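Local coordinates for RegF protein (Neisseria gonorrhoeae, PDB 4HOJ) that binds glutathione as a glutathione transferase homolog of the stringent starvation protein A type and can also bind calcium, at the interface of chains A and B. Numbering follows the deposited sequence. Chains: chain A/B, RegF protein.

Contact 1: the interface of chains A and B. Residues chain A 90-91, 93-94, 97-98; chain B 49, 61-64, 67.
A:Leu94 (89 Å²), B:Ile67 (75 Å²) and A:Tyr97 (55 Å²) hide the most surface in this largely apolar part of the A/B interface. A:Leu94 leaves its helix with CG anti to the backbone N (chi1 -174°) and crosses B:His63 at about a right angle. Its CD1 methyl lies over one face of the imidazole, 3.8 Å from the ring centroid and displaced toward the rim, while CD2 meets B:Leu62 CD2 at 4.0 Å. The imidazole, with CG in the crowded position between backbone N and carbonyl carbon (chi1 51°), takes the A:Arg98 CD methylene at its edge. In the ring plane, B:His63 NE2 meets a water at 2.8 Å that also bonds A:Arg98 NH1, a water-mediated link that may help to set the ring's rotation.

B:Ile67 sends the tip of its longer branch, CD1, to A:Tyr97 CB at 3.4 Å. Farther out on that tyrosine, the B:Glu64 carboxylate stacks on the ring, the planes 24° apart and CD 3.9 Å from the centroid. A bend at chi2 turns the carboxylate over the phenol end, and a water bonded to B:Glu64 OE2 at 2.7 Å also contacts A:Tyr97 OH.

The site sets one side of A helix 86-102 against B strand 60-63, the loop residue B:Glu64 that follows it, and the first turn of B helix 65-75, joining the C-terminal domain of one subunit to the N-terminal domain of the other.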
# COMPACT_ATOMS: atom_id res chain seq x y z
N GLY A 90 -5.56 11.69 1.11
CA GLY A 90 -4.35 11.37 0.35
C GLY A 90 -3.11 11.55 1.17
O GLY A 90 -2.23 10.67 1.16
N ARG A 91 -3.03 12.65 1.91
CA ARG A 91 -1.89 12.85 2.79
C ARG A 91 -1.80 11.68 3.78
O ARG A 91 -0.70 11.19 4.05
CB ARG A 91 -2.01 14.16 3.59
CG ARG A 91 -1.69 15.36 2.79
CD ARG A 91 -1.47 16.61 3.68
NE ARG A 91 -1.16 17.77 2.87
CZ ARG A 91 -1.94 18.84 2.79
NH1 ARG A 91 -3.05 18.87 3.52
NH2 ARG A 91 -1.60 19.87 2.03
N ARG A 93 -3.00 8.56 3.51
CA ARG A 93 -2.57 7.31 2.87
C ARG A 93 -1.09 7.33 2.61
O ARG A 93 -0.42 6.29 2.69
CB ARG A 93 -3.32 7.11 1.56
CG ARG A 93 -4.71 6.69 1.82
CD ARG A 93 -5.22 6.32 0.45
NE ARG A 93 -6.64 6.18 0.45
CZ ARG A 93 -7.50 7.02 -0.11
NH1 ARG A 93 -7.12 8.13 -0.79
NH2 ARG A 93 -8.77 6.71 0.06
N LEU A 94 -0.51 8.48 2.28
CA LEU A 94 0.93 8.53 2.07
C LEU A 94 1.69 8.37 3.36
O LEU A 94 2.73 7.69 3.35
CB LEU A 94 1.27 9.85 1.32
CG LEU A 94 2.75 9.95 0.92
CD1 LEU A 94 3.18 8.78 -0.02
CD2 LEU A 94 2.99 11.33 0.26
N TYR A 97 1.77 4.69 3.98
CA TYR A 97 2.72 4.02 3.12
C TYR A 97 4.13 4.25 3.65
O TYR A 97 4.93 3.30 3.73
CB TYR A 97 2.56 4.59 1.67
CG TYR A 97 3.63 4.01 0.74
CD1 TYR A 97 3.49 2.77 0.14
CD2 TYR A 97 4.77 4.71 0.49
CE1 TYR A 97 4.49 2.21 -0.67
CE2 TYR A 97 5.78 4.17 -0.35
CZ TYR A 97 5.65 2.90 -0.88
OH TYR A 97 6.63 2.33 -1.65
N ARG A 98 4.48 5.50 3.99
CA ARG A 98 5.82 5.72 4.51
C ARG A 98 6.06 5.01 5.84
O ARG A 98 7.18 4.55 6.06
CB ARG A 98 6.08 7.21 4.63
CG ARG A 98 6.19 7.82 3.19
CD ARG A 98 6.86 9.16 3.13
NE ARG A 98 8.15 9.13 3.79
CZ ARG A 98 8.76 10.21 4.25
NH1 ARG A 98 8.21 11.42 4.03
NH2 ARG A 98 9.92 10.08 4.89
N TYR B 49 12.16 9.66 -1.70
CA TYR B 49 12.74 8.59 -2.50
C TYR B 49 13.32 9.04 -3.84
O TYR B 49 13.91 8.22 -4.53
CB TYR B 49 11.72 7.47 -2.73
CG TYR B 49 11.09 7.02 -1.44
CD1 TYR B 49 11.87 6.58 -0.38
CD2 TYR B 49 9.73 7.12 -1.23
CE1 TYR B 49 11.28 6.20 0.82
CE2 TYR B 49 9.14 6.74 -0.03
CZ TYR B 49 9.92 6.29 0.96
OH TYR B 49 9.29 5.92 2.17
N VAL B 61 1.39 17.59 -1.83
CA VAL B 61 2.42 16.89 -2.60
C VAL B 61 2.30 15.40 -2.33
O VAL B 61 2.40 14.98 -1.16
CB VAL B 61 3.80 17.33 -2.14
CG1 VAL B 61 4.87 16.62 -2.94
CG2 VAL B 61 3.94 18.85 -2.34
N LEU B 62 2.09 14.58 -3.35
CA LEU B 62 2.01 13.13 -3.21
C LEU B 62 3.03 12.44 -4.07
O LEU B 62 3.28 12.86 -5.22
CB LEU B 62 0.64 12.62 -3.63
CG LEU B 62 -0.54 13.10 -2.80
CD1 LEU B 62 -1.82 12.54 -3.45
CD2 LEU B 62 -0.44 12.57 -1.35
N HIS B 63 3.60 11.34 -3.60
CA HIS B 63 4.31 10.39 -4.46
C HIS B 63 3.65 9.03 -4.22
O HIS B 63 2.69 8.92 -3.45
CB HIS B 63 5.82 10.41 -4.15
CG HIS B 63 6.16 10.23 -2.69
ND1 HIS B 63 6.41 9.01 -2.10
CD2 HIS B 63 6.30 11.15 -1.71
CE1 HIS B 63 6.66 9.19 -0.81
NE2 HIS B 63 6.60 10.48 -0.54
N GLU B 64 4.20 8.03 -4.90
CA GLU B 64 3.71 6.66 -4.98
C GLU B 64 2.49 6.61 -5.88
O GLU B 64 1.38 7.05 -5.56
CB GLU B 64 3.36 6.13 -3.58
CG GLU B 64 3.08 4.63 -3.56
CD GLU B 64 4.25 3.75 -3.94
OE1 GLU B 64 5.38 4.24 -4.04
OE2 GLU B 64 4.00 2.52 -4.02
N ILE B 67 -1.06 5.71 -4.84
CA ILE B 67 -1.62 6.66 -3.85
C ILE B 67 -2.05 7.94 -4.60
O ILE B 67 -3.13 8.49 -4.36
CB ILE B 67 -0.56 6.97 -2.77
CG1 ILE B 67 -0.37 5.72 -1.94
CG2 ILE B 67 -1.01 8.12 -1.90
CD1 ILE B 67 0.58 5.90 -0.83
O HOH W 1 6.34 12.06 1.74
O HOH W 2 1.17 17.44 1.15
O HOH W 3 5.37 0.25 -3.88

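Contact 2: the interface of chains A and B. Residues chain A 60, 70-71, 74-75; chain B 86-87, 89, 91, 93.
A:Glu74 is the polar centre of this patch, gripped by two arginines of the other subunit where the N-terminal, thioredoxin-like domain of a GST-superfamily protein meets its partner's C-terminal helical domain. B:Arg89 binds it side-on: NE donates to A:Glu74 OE1 at 2.8 Å in a nearly straight bond, and NH2 donates to A:Glu74 OE2 at 2.8 Å (173° at H). Both acceptors lie nearly in the guanidinium plane, but the donors stand above the carboxylate plane, so the paired groups are tilted by 26°. B:Arg93 arrives tip to tip, its plane turned 68° from the carboxylate, and gives a further, more bent bond from NH2 to A:Glu74 OE2 at 2.8 Å. OE2 thus accepts from both arginines, while OE1 takes B:Arg89 NE and a water that also contacts the carbonyl O of B:Pro86. Two guanidinium groups would be expected to stabilise the carboxylate's negative charge.

The torsions explain the different approaches. A:Glu74 is extended beyond CG and projects from helix 65-75; B:Arg93 is extended from CG to NE, whereas B:Arg89 bends at chi3 to present its NE side. A:Glu70 backs this cluster: its OE1 lies over the centre of one face of the B:Arg93 guanidinium, 4.1 Å from NH2, where it may add favourable electrostatics, although its charged atoms are not in contact with those of B:Arg93.

Farther along, the A:Tyr71 ring lies between A:Leu60 CD2 on one face and A:Arg75 CB on the other. This intrachain packing, with A:Tyr71 CG anti to the backbone N, is consistent with the ring's orientation, its edge toward the B:Pro86-B:Val87 peptide and A:Tyr71 CD1 3.4 Å from B:Pro86 O. A:Leu60 and B:Arg91 run antiparallel alongside one another, A:Leu60 CD1 touching B:Arg91 CG at 3.6 Å.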
# COMPACT_ATOMS: atom_id res chain seq x y z
N LEU A 60 -15.73 -13.05 1.42
CA LEU A 60 -14.58 -12.15 1.33
C LEU A 60 -13.45 -12.60 2.24
O LEU A 60 -13.65 -12.79 3.45
CB LEU A 60 -14.98 -10.74 1.74
CG LEU A 60 -13.87 -9.71 1.82
CD1 LEU A 60 -13.25 -9.42 0.49
CD2 LEU A 60 -14.36 -8.44 2.46
N GLU A 70 -8.91 -0.62 6.08
CA GLU A 70 -9.68 0.16 5.09
C GLU A 70 -11.03 -0.42 4.86
O GLU A 70 -12.03 0.30 4.82
CB GLU A 70 -8.98 0.23 3.74
CG GLU A 70 -7.75 1.12 3.75
CD GLU A 70 -8.02 2.56 3.39
OE1 GLU A 70 -9.20 2.98 3.30
OE2 GLU A 70 -7.01 3.28 3.19
N TYR A 71 -11.06 -1.73 4.66
CA TYR A 71 -12.33 -2.41 4.46
C TYR A 71 -13.25 -2.18 5.65
O TYR A 71 -14.39 -1.78 5.47
CB TYR A 71 -12.11 -3.92 4.19
CG TYR A 71 -13.40 -4.67 4.17
CD1 TYR A 71 -14.26 -4.58 3.10
CD2 TYR A 71 -13.74 -5.49 5.23
CE1 TYR A 71 -15.46 -5.30 3.08
CE2 TYR A 71 -14.94 -6.20 5.24
CZ TYR A 71 -15.79 -6.09 4.18
OH TYR A 71 -16.96 -6.81 4.16
N GLU A 74 -14.82 1.19 5.71
CA GLU A 74 -15.82 1.42 4.70
C GLU A 74 -17.07 0.59 4.98
O GLU A 74 -18.20 1.03 4.70
CB GLU A 74 -15.27 1.20 3.27
CG GLU A 74 -14.20 2.24 2.89
CD GLU A 74 -13.79 2.19 1.43
OE1 GLU A 74 -14.15 1.20 0.75
OE2 GLU A 74 -13.11 3.15 0.98
N ARG A 75 -16.90 -0.59 5.56
CA ARG A 75 -17.97 -1.55 5.77
C ARG A 75 -18.89 -1.12 6.94
O ARG A 75 -20.11 -1.36 6.92
CB ARG A 75 -17.33 -2.91 6.02
CG ARG A 75 -18.24 -3.97 6.50
CD ARG A 75 -19.01 -4.57 5.35
NE ARG A 75 -19.76 -5.68 5.90
CZ ARG A 75 -20.85 -5.55 6.65
NH1 ARG A 75 -21.35 -4.34 6.92
NH2 ARG A 75 -21.46 -6.63 7.12
N PRO B 86 -18.07 -1.78 -0.74
CA PRO B 86 -16.86 -1.97 0.08
C PRO B 86 -16.20 -3.33 -0.12
O PRO B 86 -14.96 -3.45 -0.04
CB PRO B 86 -17.37 -1.83 1.51
CG PRO B 86 -18.59 -0.96 1.36
CD PRO B 86 -19.21 -1.29 0.07
N VAL B 87 -16.97 -4.35 -0.45
CA VAL B 87 -16.40 -5.68 -0.68
C VAL B 87 -15.51 -5.71 -1.92
O VAL B 87 -14.35 -6.16 -1.87
CB VAL B 87 -17.53 -6.77 -0.75
CG1 VAL B 87 -16.95 -8.09 -1.20
CG2 VAL B 87 -18.21 -6.90 0.60
N ARG B 89 -14.22 -3.15 -3.35
CA ARG B 89 -13.11 -2.21 -3.16
C ARG B 89 -12.04 -2.87 -2.36
O ARG B 89 -10.87 -2.68 -2.66
CB ARG B 89 -13.57 -0.95 -2.45
CG ARG B 89 -14.48 -0.12 -3.37
CD ARG B 89 -15.42 0.80 -2.60
NE ARG B 89 -14.69 1.83 -1.90
CZ ARG B 89 -14.15 2.91 -2.46
NH1 ARG B 89 -14.34 3.13 -3.76
NH2 ARG B 89 -13.44 3.79 -1.73
N ARG B 91 -11.42 -6.18 -2.09
CA ARG B 91 -10.79 -7.17 -2.95
C ARG B 91 -9.84 -6.47 -3.92
O ARG B 91 -8.73 -6.96 -4.17
CB ARG B 91 -11.83 -7.96 -3.77
CG ARG B 91 -12.53 -8.98 -2.96
CD ARG B 91 -13.30 -9.99 -3.87
NE ARG B 91 -13.98 -10.99 -3.06
CZ ARG B 91 -15.29 -11.11 -3.01
NH1 ARG B 91 -16.04 -10.31 -3.76
NH2 ARG B 91 -15.85 -12.05 -2.25
N ARG B 93 -8.31 -3.49 -3.66
CA ARG B 93 -7.10 -2.97 -2.99
C ARG B 93 -6.14 -4.09 -2.70
O ARG B 93 -4.92 -3.89 -2.76
CB ARG B 93 -7.48 -2.27 -1.70
CG ARG B 93 -8.09 -0.96 -1.98
CD ARG B 93 -8.18 -0.31 -0.62
NE ARG B 93 -9.02 0.85 -0.65
CZ ARG B 93 -10.23 0.93 -0.11
NH1 ARG B 93 -10.82 -0.09 0.56
NH2 ARG B 93 -10.85 2.08 -0.31
O HOH W 4 -13.47 -1.49 1.35

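The C-alpha centres of contact 1 and contact 2 are about 20 Å apart. Both pair strand 60-63 and helix 65-75 of one chain with helix 86-102 of the other, but the roles are exchanged: chain A supplies the long helix in contact 1 and chain B supplies it in contact 2. Because the interface is two-fold symmetric, each has a twin, so every copy of helix 86-102 carries both the apolar surface and the arginine cluster. Arg91 and Arg93 appear in both. This reciprocal packing of N- and C-terminal domains is consistent with a GST-like dimer, although the structure alone does not establish the state in solution.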